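Local atomic coordinates of 0.19 alpha-amylase inhibitor (PDB entry 1HSS), a protein that inhibits alpha-amylase as a secreted, disulfide-rich homodimer of the cereal trypsin/alpha-amylase inhibitor family, and is a wheat-kernel allergen that binds IgE. Residues Ser49-Cys54 / Pro102-Ala107; Ile95-Arg100 / Ala112-Asp117; Ala19-Leu24 / Leu61-Lys66. All blocks are in the same frame, centred on the assembly; numbering follows the deposited sequence.

Contact 1. Residues Ser49-Cys54 / Pro102-Ala107; sequences SEWCRC and PIVVDA
Val-104 sits between two side chains of the facing segment, Glu-50 and Trp-51. Its CG1 lies against Glu-50 OE1, 3.4 Å away, the two side chains crossing at about a right angle. With chi2 at -175°, Glu-50 CD is set in line with an extended chain; OE2 of this carboxylate lies near Pro-102 CG. A water donates to both Glu-50 OE1, at 2.8 Å, and Ile-103 O, joining the acid to the backbone opposite. The other methyl, Val-104 CG2, is placed over one face of the six-membered ring of Trp-51, offset toward its rim, as in a CH-pi contact, although the closeness of the modelled approach is doubtful.

One backbone bond and one side-chain-to-backbone bond join the segments. Val-104 N donates a hydrogen bond to Glu-50 O (3.0 Å), and Ile-103 CA makes a CA-H...O contact with the same oxygen. Arg-53 NH2 donates to Pro-102 O at 3.1 Å, on a lone pair in the carbonyl plane, with the oxygen tilted 22° from the guanidinium plane. Deeper in, Cys-54 SG touches Ile-103 CD1 at 3.8 Å.

In the second shell, Ser-49 OG accepts from Trp-51 N in an ST turn, fixing the backbone that carries the indole, and Cys-52 is tied to Cys-6 by a disulfide. The contact thus sets the entry to helix 53-67 against strand 103-104, which pairs with strand 111-112, with helix 116-119 close to Cys-54 and Val-105.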
ATOM      1  N   SER A  49       1.575   2.342  18.750  1.00 25.18           N
ATOM      2  CA  SER A  49       2.926   1.805  18.640  1.00 25.01           C
ATOM      3  C   SER A  49       3.133   1.020  17.349  1.00 23.27           C
ATOM      4  O   SER A  49       2.191   0.459  16.796  1.00 22.40           O
ATOM      5  CB  SER A  49       3.235   0.928  19.856  1.00 24.87           C
ATOM      6  OG  SER A  49       3.279  -0.439  19.512  1.00 30.58           O
ATOM      7  N   GLU A  50       4.386   0.909  16.931  1.00 21.87           N
ATOM      8  CA  GLU A  50       4.782   0.118  15.756  1.00 22.91           C
ATOM      9  C   GLU A  50       4.199  -1.288  15.759  1.00 21.79           C
ATOM     10  O   GLU A  50       3.968  -1.885  14.702  1.00 20.05           O
ATOM     11  CB  GLU A  50       6.297  -0.005  15.707  1.00 23.75           C
ATOM     12  CG  GLU A  50       6.981   1.098  14.973  1.00 37.79           C
ATOM     13  CD  GLU A  50       8.486   0.875  14.832  1.00 45.66           C
ATOM     14  OE1 GLU A  50       8.938  -0.295  14.930  1.00 45.88           O
ATOM     15  OE2 GLU A  50       9.214   1.875  14.586  1.00 51.58           O
ATOM     16  N   TRP A  51       4.065  -1.840  16.963  1.00 22.01           N
ATOM     17  CA  TRP A  51       3.586  -3.198  17.156  1.00 24.04           C
ATOM     18  C   TRP A  51       2.079  -3.340  16.956  1.00 23.00           C
ATOM     19  O   TRP A  51       1.593  -4.422  16.649  1.00 22.53           O
ATOM     20  CB  TRP A  51       3.974  -3.678  18.549  1.00 29.09           C
ATOM     21  CG  TRP A  51       5.457  -3.786  18.732  1.00 39.40           C
ATOM     22  CD1 TRP A  51       6.312  -2.790  19.106  1.00 40.72           C
ATOM     23  CD2 TRP A  51       6.262  -4.971  18.574  1.00 46.49           C
ATOM     24  NE1 TRP A  51       7.591  -3.280  19.201  1.00 43.41           N
ATOM     25  CE2 TRP A  51       7.589  -4.615  18.877  1.00 48.32           C
ATOM     26  CE3 TRP A  51       5.984  -6.302  18.219  1.00 53.52           C
ATOM     27  CZ2 TRP A  51       8.646  -5.541  18.830  1.00 54.49           C
ATOM     28  CZ3 TRP A  51       7.039  -7.222  18.174  1.00 53.50           C
ATOM     29  CH2 TRP A  51       8.347  -6.835  18.477  1.00 49.98           C
ATOM     30  N   CYS A  52       1.335  -2.257  17.147  1.00 20.67           N
ATOM     31  CA  CYS A  52      -0.119  -2.350  17.183  1.00 18.63           C
ATOM     32  C   CYS A  52      -0.802  -1.598  16.067  1.00 19.14           C
ATOM     33  O   CYS A  52      -2.027  -1.592  15.988  1.00 21.60           O
ATOM     34  CB  CYS A  52      -0.648  -1.844  18.517  1.00 20.63           C
ATOM     35  SG  CYS A  52      -0.098  -2.869  19.908  1.00 25.24           S
ATOM     36  N   ARG A  53      -0.019  -0.956  15.208  1.00 16.79           N
ATOM     37  CA  ARG A  53      -0.572  -0.176  14.104  1.00 18.60           C
ATOM     38  C   ARG A  53      -1.382  -1.029  13.120  1.00 18.16           C
ATOM     39  O   ARG A  53      -2.459  -0.629  12.716  1.00 22.76           O
ATOM     40  CB  ARG A  53       0.552   0.551  13.363  1.00 17.32           C
ATOM     41  CG  ARG A  53       0.460   2.060  13.388  1.00 14.95           C
ATOM     42  CD  ARG A  53       1.495   2.741  14.294  1.00 17.64           C
ATOM     43  NE  ARG A  53       2.716   3.128  13.617  1.00 16.17           N
ATOM     44  CZ  ARG A  53       3.656   3.928  14.131  1.00 13.41           C
ATOM     45  NH1 ARG A  53       3.427   4.740  15.147  1.00 13.30           N
ATOM     46  NH2 ARG A  53       4.824   3.996  13.535  1.00 14.51           N
ATOM     47  N   CYS A  54      -0.908  -2.232  12.801  1.00 18.93           N
ATOM     48  CA  CYS A  54      -1.652  -3.164  11.941  1.00 17.41           C
ATOM     49  C   CYS A  54      -2.882  -3.734  12.610  1.00 17.04           C
ATOM     50  O   CYS A  54      -3.858  -4.089  11.941  1.00 18.84           O
ATOM     51  CB  CYS A  54      -0.771  -4.326  11.527  1.00 15.77           C
ATOM     52  SG  CYS A  54       0.543  -3.818  10.397  1.00 19.09           S
ATOM     53  N   PRO A 102       6.297   3.085  10.027  1.00 18.44           N
ATOM     54  CA  PRO A 102       6.677   1.669  10.054  1.00 19.63           C
ATOM     55  C   PRO A 102       5.922   0.852  11.101  1.00 21.00           C
ATOM     56  O   PRO A 102       5.336   1.378  12.056  1.00 20.94           O
ATOM     57  CB  PRO A 102       8.190   1.705  10.326  1.00 21.67           C
ATOM     58  CG  PRO A 102       8.394   2.970  11.083  1.00 21.85           C
ATOM     59  CD  PRO A 102       7.379   3.949  10.543  1.00 16.85           C
ATOM     60  N   ILE A 103       5.847  -0.435  10.829  1.00 19.57           N
ATOM     61  CA  ILE A 103       5.165  -1.376  11.692  1.00 19.94           C
ATOM     62  C   ILE A 103       6.171  -2.500  11.976  1.00 22.03           C
ATOM     63  O   ILE A 103       7.193  -2.580  11.297  1.00 20.53           O
ATOM     64  CB  ILE A 103       3.868  -1.907  10.986  1.00 16.34           C
ATOM     65  CG1 ILE A 103       4.188  -2.513   9.617  1.00 18.44           C
ATOM     66  CG2 ILE A 103       2.930  -0.750  10.708  1.00 13.87           C
ATOM     67  CD1 ILE A 103       4.286  -4.022   9.596  1.00 22.88           C
ATOM     68  N   VAL A 104       5.994  -3.272  13.045  1.00 25.22           N
ATOM     69  CA  VAL A 104       6.803  -4.476  13.156  1.00 28.80           C
ATOM     70  C   VAL A 104       6.003  -5.725  12.810  1.00 28.45           C
ATOM     71  O   VAL A 104       4.840  -5.851  13.198  1.00 28.81           O
ATOM     72  CB  VAL A 104       7.525  -4.601  14.524  1.00 28.46           C
ATOM     73  CG1 VAL A 104       7.388  -3.334  15.315  1.00 24.59           C
ATOM     74  CG2 VAL A 104       7.047  -5.805  15.267  1.00 33.42           C
ATOM     75  N   VAL A 105       6.551  -6.490  11.862  1.00 29.68           N
ATOM     76  CA  VAL A 105       5.823  -7.543  11.163  1.00 32.51           C
ATOM     77  C   VAL A 105       5.450  -8.692  12.089  1.00 38.28           C
ATOM     78  O   VAL A 105       4.349  -9.232  12.017  1.00 42.59           O
ATOM     79  CB  VAL A 105       6.641  -8.094   9.983  1.00 28.89           C
ATOM     80  CG1 VAL A 105       5.829  -9.125   9.222  1.00 26.65           C
ATOM     81  CG2 VAL A 105       7.035  -6.969   9.053  1.00 28.33           C
ATOM     82  N   ASP A 106       6.366  -9.047  12.976  1.00 43.59           N
ATOM     83  CA  ASP A 106       6.048  -9.971  14.053  1.00 48.28           C
ATOM     84  C   ASP A 106       7.118  -9.997  15.154  1.00 50.80           C
ATOM     85  O   ASP A 106       7.969  -9.109  15.239  1.00 50.68           O
ATOM     86  CB  ASP A 106       5.822 -11.380  13.486  1.00 47.82           C
ATOM     87  CG  ASP A 106       7.002 -11.884  12.663  1.00 48.21           C
ATOM     88  OD1 ASP A 106       8.145 -11.415  12.855  1.00 43.65           O
ATOM     89  OD2 ASP A 106       6.786 -12.785  11.832  1.00 49.36           O
ATOM     90  N   ALA A 107       7.135 -11.095  15.901  1.00 53.94           N
ATOM     91  CA  ALA A 107       7.942 -11.218  17.107  1.00 55.72           C
ATOM     92  C   ALA A 107       9.440 -11.052  16.864  1.00 55.83           C
ATOM     93  O   ALA A 107      10.179 -10.640  17.767  1.00 58.98           O
ATOM     94  CB  ALA A 107       7.665 -12.557  17.770  1.00 58.03           C
TER
HETATM   95  O   HOH W   1       9.513  -1.153  12.373  1.00 29.32           O

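Contact 2. Residues Ile95-Arg100 / Ala112-Asp117; sequences ITAVCR and AYVCKD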
ATOM      1  N   ILE A  95      -2.154   1.860   4.355  1.00 14.24           N
ATOM      2  CA  ILE A  95      -2.435   3.222   4.855  1.00 16.51           C
ATOM      3  C   ILE A  95      -1.279   3.756   5.712  1.00 16.10           C
ATOM      4  O   ILE A  95      -0.863   4.909   5.610  1.00 18.02           O
ATOM      5  CB  ILE A  95      -3.743   3.246   5.680  1.00 13.39           C
ATOM      6  CG1 ILE A  95      -4.947   3.112   4.743  1.00 11.69           C
ATOM      7  CG2 ILE A  95      -3.825   4.529   6.509  1.00 11.89           C
ATOM      8  CD1 ILE A  95      -6.284   3.096   5.467  1.00 21.20           C
ATOM      9  N   THR A  96      -0.620   2.797   6.333  1.00 17.44           N
ATOM     10  CA  THR A  96       0.555   2.965   7.172  1.00 16.50           C
ATOM     11  C   THR A  96       1.830   3.302   6.303  1.00 18.15           C
ATOM     12  O   THR A  96       2.550   4.286   6.569  1.00 16.65           O
ATOM     13  CB  THR A  96       0.627   1.640   8.040  1.00 16.03           C
ATOM     14  OG1 THR A  96       1.216   1.893   9.310  1.00 21.41           O
ATOM     15  CG2 THR A  96       1.299   0.533   7.328  1.00  6.50           C
ATOM     16  N   ALA A  97       1.888   2.729   5.101  1.00 17.39           N
ATOM     17  CA  ALA A  97       2.871   3.145   4.102  1.00 16.55           C
ATOM     18  C   ALA A  97       2.624   4.567   3.551  1.00 17.70           C
ATOM     19  O   ALA A  97       3.556   5.361   3.414  1.00 16.11           O
ATOM     20  CB  ALA A  97       2.903   2.137   2.951  1.00 18.36           C
ATOM     21  N   VAL A  98       1.376   4.903   3.225  1.00 18.12           N
ATOM     22  CA  VAL A  98       1.127   6.241   2.724  1.00 20.77           C
ATOM     23  C   VAL A  98       1.380   7.303   3.794  1.00 22.17           C
ATOM     24  O   VAL A  98       1.948   8.349   3.493  1.00 21.96           O
ATOM     25  CB  VAL A  98      -0.287   6.389   2.085  1.00 19.21           C
ATOM     26  CG1 VAL A  98      -0.741   5.047   1.500  1.00 18.68           C
ATOM     27  CG2 VAL A  98      -1.281   6.958   3.071  1.00 25.89           C
ATOM     28  N   CYS A  99       1.204   6.922   5.057  1.00 20.46           N
ATOM     29  CA  CYS A  99       1.601   7.761   6.195  1.00 19.44           C
ATOM     30  C   CYS A  99       3.111   7.731   6.525  1.00 19.03           C
ATOM     31  O   CYS A  99       3.572   8.497   7.372  1.00 19.91           O
ATOM     32  CB  CYS A  99       0.822   7.377   7.469  1.00 18.69           C
ATOM     33  SG  CYS A  99      -0.966   7.751   7.530  1.00 19.76           S
ATOM     34  N   ARG A 100       3.882   6.891   5.838  1.00 20.57           N
ATOM     35  CA  ARG A 100       5.306   6.669   6.143  1.00 23.28           C
ATOM     36  C   ARG A 100       5.545   6.280   7.614  1.00 22.95           C
ATOM     37  O   ARG A 100       6.523   6.706   8.238  1.00 23.27           O
ATOM     38  CB  ARG A 100       6.172   7.891   5.771  1.00 25.40           C
ATOM     39  CG  ARG A 100       5.548   8.856   4.783  1.00 30.60           C
ATOM     40  CD  ARG A 100       6.028   8.661   3.375  1.00 42.03           C
ATOM     41  NE  ARG A 100       6.000   9.929   2.653  1.00 52.00           N
ATOM     42  CZ  ARG A 100       6.902  10.891   2.818  1.00 60.80           C
ATOM     43  NH1 ARG A 100       7.976  10.686   3.584  1.00 62.23           N
ATOM     44  NH2 ARG A 100       6.760  12.038   2.176  1.00 59.01           N
ATOM     45  N   ALA A 112       8.444  -3.176   8.531  1.00 22.62           N
ATOM     46  CA  ALA A 112       7.869  -2.989   7.191  1.00 17.97           C
ATOM     47  C   ALA A 112       7.018  -1.719   7.201  1.00 15.59           C
ATOM     48  O   ALA A 112       6.971  -1.035   8.214  1.00 17.86           O
ATOM     49  CB  ALA A 112       7.017  -4.195   6.810  1.00 17.98           C
ATOM     50  N   TYR A 113       6.355  -1.403   6.087  1.00 15.94           N
ATOM     51  CA  TYR A 113       5.424  -0.255   6.008  1.00 18.84           C
ATOM     52  C   TYR A 113       3.992  -0.677   5.690  1.00 17.96           C
ATOM     53  O   TYR A 113       3.129   0.152   5.440  1.00 19.94           O
ATOM     54  CB  TYR A 113       5.872   0.735   4.931  1.00 15.06           C
ATOM     55  CG  TYR A 113       6.997   1.620   5.368  1.00 19.59           C
ATOM     56  CD1 TYR A 113       6.757   2.722   6.164  1.00 17.79           C
ATOM     57  CD2 TYR A 113       8.311   1.333   5.018  1.00 15.73           C
ATOM     58  CE1 TYR A 113       7.792   3.514   6.607  1.00 19.11           C
ATOM     59  CE2 TYR A 113       9.341   2.118   5.450  1.00 16.04           C
ATOM     60  CZ  TYR A 113       9.073   3.206   6.246  1.00 16.15           C
ATOM     61  OH  TYR A 113      10.100   4.002   6.668  1.00 16.09           O
ATOM     62  N   VAL A 114       3.740  -1.973   5.785  1.00 17.30           N
ATOM     63  CA  VAL A 114       2.626  -2.591   5.105  1.00 17.80           C
ATOM     64  C   VAL A 114       2.134  -3.733   6.023  1.00 19.73           C
ATOM     65  O   VAL A 114       2.931  -4.312   6.776  1.00 21.88           O
ATOM     66  CB  VAL A 114       3.142  -3.062   3.706  1.00 16.83           C
ATOM     67  CG1 VAL A 114       2.977  -4.518   3.512  1.00 13.01           C
ATOM     68  CG2 VAL A 114       2.519  -2.237   2.615  1.00 15.60           C
ATOM     69  N   CYS A 115       0.815  -3.878   6.131  1.00 20.15           N
ATOM     70  CA  CYS A 115       0.193  -4.849   7.035  1.00 20.65           C
ATOM     71  C   CYS A 115      -0.378  -6.080   6.331  1.00 19.25           C
ATOM     72  O   CYS A 115      -1.565  -6.107   6.022  1.00 20.60           O
ATOM     73  CB  CYS A 115      -0.938  -4.180   7.822  1.00 15.79           C
ATOM     74  SG  CYS A 115      -0.387  -2.830   8.886  1.00 20.35           S
ATOM     75  N   LYS A 116       0.380  -7.171   6.303  1.00 22.67           N
ATOM     76  CA  LYS A 116      -0.046  -8.381   5.577  1.00 26.19           C
ATOM     77  C   LYS A 116      -1.257  -9.103   6.176  1.00 26.03           C
ATOM     78  O   LYS A 116      -2.057  -9.700   5.452  1.00 28.65           O
ATOM     79  CB  LYS A 116       1.117  -9.367   5.421  1.00 26.54           C
ATOM     80  CG  LYS A 116       1.589 -10.002   6.706  1.00 28.14           C
ATOM     81  CD  LYS A 116       2.786 -10.897   6.437  1.00 33.85           C
ATOM     82  CE  LYS A 116       3.426 -11.388   7.730  1.00 34.06           C
ATOM     83  NZ  LYS A 116       2.679 -12.517   8.339  1.00 35.38           N
ATOM     84  N   ASP A 117      -1.431  -8.977   7.487  1.00 27.75           N
ATOM     85  CA  ASP A 117      -2.604  -9.525   8.171  1.00 27.85           C
ATOM     86  C   ASP A 117      -3.913  -8.846   7.732  1.00 25.30           C
ATOM     87  O   ASP A 117      -4.888  -9.523   7.420  1.00 21.77           O
ATOM     88  CB  ASP A 117      -2.416  -9.439   9.699  1.00 33.75           C
ATOM     89  CG  ASP A 117      -2.049  -8.012  10.200  1.00 35.48           C
ATOM     90  OD1 ASP A 117      -1.157  -7.343   9.618  1.00 31.48           O
ATOM     91  OD2 ASP A 117      -2.595  -7.601  11.253  1.00 39.83           O
TER
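Tyr-113 meets segment 95-100 first through its CB, which packs 3.8 Å from Ala-97 CB. Its CG stands anti to the carbonyl carbon (chi1 -78°), and the ring edge lies by Arg-100. Tyr-113 CD1 comes to 4.0 Å from Arg-100 C, and Tyr-113 CE1 reaches 3.7 Å from the same carbon. Arg-100 O lies at the ring edge, in its plane. The phenol OH at the tip finds its partner across the dimer, in a hydrogen bond with Ser-31 O of the second subunit.

Around this side chain the contacts are apolar and rather loose, Ala-97 CB facing Val-114 CG2 at 4.4 Å. No hydrogen bond links the two segments: Ala-97 N and Tyr-113 O come within 2.9 Å, but at a poor angle. Arg-100 NH1 forms a salt bridge with Glu-35 of the second subunit. Arg-100 and Tyr-113 thus both bind the second subunit.

Arg-100 follows helix 95-98 in a Schellman motif, its phi positive at 54°, while Cys-115 occupies the N-cap position of helix 116-119. The disulfide from Cys-99 to Cys-42 pins the first of these helix boundaries to helix 35-46, within the disulfide-braced helical core characteristic of the cereal trypsin/alpha-amylase inhibitor family.

Contact 3. Residues Ala19-Leu24 / Leu61-Lys66; sequences ACRPLL and LDSMYK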
ATOM      1  N   ALA A  19     -10.580   8.632  12.032  1.00 21.30           N
ATOM      2  CA  ALA A  19     -10.130   9.542  10.988  1.00 19.68           C
ATOM      3  C   ALA A  19      -9.676   8.811   9.737  1.00 17.45           C
ATOM      4  O   ALA A  19      -9.576   9.397   8.671  1.00 18.48           O
ATOM      5  CB  ALA A  19      -9.009  10.380  11.511  1.00 18.76           C
ATOM      6  N   CYS A  20      -9.375   7.531   9.869  1.00 17.62           N
ATOM      7  CA  CYS A  20      -8.869   6.781   8.735  1.00 18.26           C
ATOM      8  C   CYS A  20      -9.979   6.165   7.920  1.00 18.33           C
ATOM      9  O   CYS A  20      -9.761   5.746   6.791  1.00 19.30           O
ATOM     10  CB  CYS A  20      -7.881   5.694   9.189  1.00 18.90           C
ATOM     11  SG  CYS A  20      -6.378   6.369   9.961  1.00 18.28           S
ATOM     12  N   ARG A  21     -11.172   6.121   8.485  1.00 18.42           N
ATOM     13  CA  ARG A  21     -12.283   5.472   7.828  1.00 21.39           C
ATOM     14  C   ARG A  21     -12.720   6.262   6.593  1.00 24.09           C
ATOM     15  O   ARG A  21     -12.907   5.700   5.512  1.00 23.43           O
ATOM     16  CB  ARG A  21     -13.426   5.272   8.837  1.00 19.78           C
ATOM     17  CG  ARG A  21     -13.126   4.104   9.765  1.00 23.16           C
ATOM     18  CD  ARG A  21     -13.385   4.303  11.243  1.00 31.03           C
ATOM     19  NE  ARG A  21     -14.502   3.476  11.686  1.00 33.18           N
ATOM     20  CZ  ARG A  21     -14.438   2.421  12.498  1.00 28.86           C
ATOM     21  NH1 ARG A  21     -13.434   2.241  13.336  1.00 27.77           N
ATOM     22  NH2 ARG A  21     -15.507   1.653  12.612  1.00 32.58           N
ATOM     23  N   PRO A  22     -12.767   7.595   6.702  1.00 23.88           N
ATOM     24  CA  PRO A  22     -13.048   8.384   5.506  1.00 21.22           C
ATOM     25  C   PRO A  22     -11.919   8.361   4.471  1.00 21.54           C
ATOM     26  O   PRO A  22     -12.167   8.424   3.283  1.00 23.51           O
ATOM     27  CB  PRO A  22     -13.290   9.789   6.065  1.00 24.52           C
ATOM     28  CG  PRO A  22     -12.684   9.773   7.424  1.00 24.88           C
ATOM     29  CD  PRO A  22     -12.958   8.400   7.917  1.00 22.39           C
ATOM     30  N   LEU A  23     -10.679   8.273   4.926  1.00 22.89           N
ATOM     31  CA  LEU A  23      -9.546   8.114   4.035  1.00 19.32           C
ATOM     32  C   LEU A  23      -9.684   6.855   3.185  1.00 19.16           C
ATOM     33  O   LEU A  23      -9.543   6.912   1.974  1.00 20.69           O
ATOM     34  CB  LEU A  23      -8.266   8.028   4.847  1.00 20.09           C
ATOM     35  CG  LEU A  23      -7.040   7.735   3.986  1.00 22.22           C
ATOM     36  CD1 LEU A  23      -6.806   8.912   3.069  1.00 24.39           C
ATOM     37  CD2 LEU A  23      -5.810   7.494   4.852  1.00 19.93           C
ATOM     38  N   LEU A  24      -9.929   5.716   3.835  1.00 20.16           N
ATOM     39  CA  LEU A  24     -10.084   4.425   3.161  1.00 18.99           C
ATOM     40  C   LEU A  24     -11.227   4.400   2.123  1.00 21.80           C
ATOM     41  O   LEU A  24     -11.082   3.836   1.043  1.00 24.28           O
ATOM     42  CB  LEU A  24     -10.281   3.321   4.213  1.00 14.47           C
ATOM     43  CG  LEU A  24     -10.582   1.910   3.692  1.00 18.07           C
ATOM     44  CD1 LEU A  24      -9.515   1.452   2.679  1.00 15.68           C
ATOM     45  CD2 LEU A  24     -10.670   0.955   4.850  1.00 15.18           C
ATOM     46  N   LEU A  61     -11.108  -1.998   9.836  1.00 18.63           N
ATOM     47  CA  LEU A  61     -11.660  -2.669   8.658  1.00 21.72           C
ATOM     48  C   LEU A  61     -12.765  -3.652   9.022  1.00 25.12           C
ATOM     49  O   LEU A  61     -13.765  -3.752   8.323  1.00 26.60           O
ATOM     50  CB  LEU A  61     -10.550  -3.421   7.930  1.00 18.73           C
ATOM     51  CG  LEU A  61     -11.001  -4.104   6.650  1.00 17.39           C
ATOM     52  CD1 LEU A  61     -11.510  -3.040   5.699  1.00 15.78           C
ATOM     53  CD2 LEU A  61      -9.851  -4.888   6.056  1.00 17.17           C
ATOM     54  N   ASP A  62     -12.519  -4.442  10.060  1.00 26.34           N
ATOM     55  CA  ASP A  62     -13.496  -5.380  10.575  1.00 30.02           C
ATOM     56  C   ASP A  62     -14.783  -4.669  11.043  1.00 29.36           C
ATOM     57  O   ASP A  62     -15.880  -5.008  10.613  1.00 30.32           O
ATOM     58  CB  ASP A  62     -12.857  -6.190  11.717  1.00 33.43           C
ATOM     59  CG  ASP A  62     -13.760  -7.306  12.232  1.00 37.20           C
ATOM     60  OD1 ASP A  62     -13.902  -8.344  11.544  1.00 36.46           O
ATOM     61  OD2 ASP A  62     -14.325  -7.145  13.337  1.00 35.75           O
ATOM     62  N   SER A  63     -14.639  -3.608  11.830  1.00 26.79           N
ATOM     63  CA  SER A  63     -15.789  -2.778  12.205  1.00 28.60           C
ATOM     64  C   SER A  63     -16.568  -2.220  11.008  1.00 28.95           C
ATOM     65  O   SER A  63     -17.793  -2.184  11.026  1.00 32.03           O
ATOM     66  CB  SER A  63     -15.352  -1.606  13.085  1.00 27.27           C
ATOM     67  OG  SER A  63     -14.567  -2.058  14.164  1.00 37.77           O
ATOM     68  N   MET A  64     -15.861  -1.706  10.007  1.00 28.24           N
ATOM     69  CA  MET A  64     -16.509  -1.166   8.824  1.00 28.91           C
ATOM     70  C   MET A  64     -17.338  -2.205   8.081  1.00 31.08           C
ATOM     71  O   MET A  64     -18.477  -1.951   7.710  1.00 28.21           O
ATOM     72  CB  MET A  64     -15.460  -0.546   7.904  1.00 25.22           C
ATOM     73  CG  MET A  64     -14.843   0.666   8.547  1.00 20.61           C
ATOM     74  SD  MET A  64     -13.701   1.586   7.543  1.00 27.26           S
ATOM     75  CE  MET A  64     -14.781   2.410   6.471  1.00 22.08           C
ATOM     76  N   TYR A  65     -16.801  -3.411   7.973  1.00 34.97           N
ATOM     77  CA  TYR A  65     -17.504  -4.512   7.329  1.00 39.94           C
ATOM     78  C   TYR A  65     -18.634  -5.085   8.151  1.00 46.82           C
ATOM     79  O   TYR A  65     -19.627  -5.554   7.604  1.00 46.68           O
ATOM     80  CB  TYR A  65     -16.526  -5.618   6.996  1.00 35.98           C
ATOM     81  CG  TYR A  65     -15.952  -5.447   5.637  1.00 35.98           C
ATOM     82  CD1 TYR A  65     -16.781  -5.222   4.553  1.00 36.76           C
ATOM     83  CD2 TYR A  65     -14.589  -5.513   5.425  1.00 34.43           C
ATOM     84  CE1 TYR A  65     -16.269  -5.083   3.280  1.00 38.07           C
ATOM     85  CE2 TYR A  65     -14.061  -5.365   4.157  1.00 37.69           C
ATOM     86  CZ  TYR A  65     -14.910  -5.164   3.085  1.00 39.17           C
ATOM     87  OH  TYR A  65     -14.417  -5.144   1.805  1.00 39.31           O
ATOM     88  N   LYS A  66     -18.458  -5.074   9.466  1.00 56.61           N
ATOM     89  CA  LYS A  66     -19.437  -5.636  10.389  1.00 65.99           C
ATOM     90  C   LYS A  66     -20.584  -4.689  10.714  1.00 72.58           C
ATOM     91  O   LYS A  66     -21.624  -5.117  11.211  1.00 75.71           O
ATOM     92  CB  LYS A  66     -18.750  -6.068  11.681  1.00 64.84           C
ATOM     93  CG  LYS A  66     -18.696  -7.573  11.869  1.00 71.09           C
ATOM     94  CD  LYS A  66     -17.293  -8.129  11.673  1.00 74.76           C
ATOM     95  CE  LYS A  66     -17.281  -9.305  10.697  1.00 77.35           C
ATOM     96  NZ  LYS A  66     -17.610  -8.885   9.298  1.00 78.99           N
TER
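Arg-21 and Met-64 mark the nearest backbone approach, with CA atoms 7.9 Å apart, where the short axes of 20-24 and 61-66 are 11.4 Å apart and cross at -71°. The crossing joins helix 20-27 to helix 53-67 within the disulfide-linked helical fold of the cereal trypsin/alpha-amylase inhibitors.

Met-64 and Arg-21 together span the interval. The methionine CG is anti to the carbonyl carbon (chi1 -67°), and the chain reaches across to helix 20-27 before bending at chi3. Met-64 SD lies 3.4 Å from Arg-21 CG and 3.9 Å from Arg-21 CB, so it rests on the aliphatic root of the arginine, the two side chains lying alongside each other with their ends pointing opposite ways. Met-64 CE continues to 3.9 Å from Arg-21 O.

One turn further on, Leu-24 CD2 comes to 4.1 Å from Met-64 SD. Leu-24 CD2 also meets Leu-61 CD1 at 4.2 Å, the two leucines crossing at about a right angle. Together with Met-64 they form the buried apolar part of the interface. Met-60, on helix 53-67, touches both Arg-21 and Leu-24, while Thr-91 and Ala-92 of helix 85-92 pack on Leu-24.

At the charged end of Arg-21, whose chain is bent at chi2 and chi3, NH1 hydrogen-bonds to Ala-16 O, while NH2 lies by Ser-63. The serine hydroxyl is engaged within its own helix, Ser-63 OG bonding back to Ser-59 O, and it is Ser-63 CB that approaches Arg-21 NH2, at 3.3 Å.

In the fold
Covalent linkage and shared helices show how a small inhibitor is knit together. Contacts 1 and 2 have centres 9 Å apart and are joined directly by the Cys-54 to Cys-115 disulfide, with SG atoms 2.0 Å apart; Ile-103 N also makes a probable hydrogen bond to Ala-112 O at 2.9 Å. Both touch the second subunit. Contact 3, which no other chain of the dimer reaches, lies on the opposite side of the chain's centre, about 19 Å centre to centre from contact 1, although both use helix 53-67. Contact 2 bridges toward it: Ile-95 CG2 packs 3.9 Å from Leu-23 CD2.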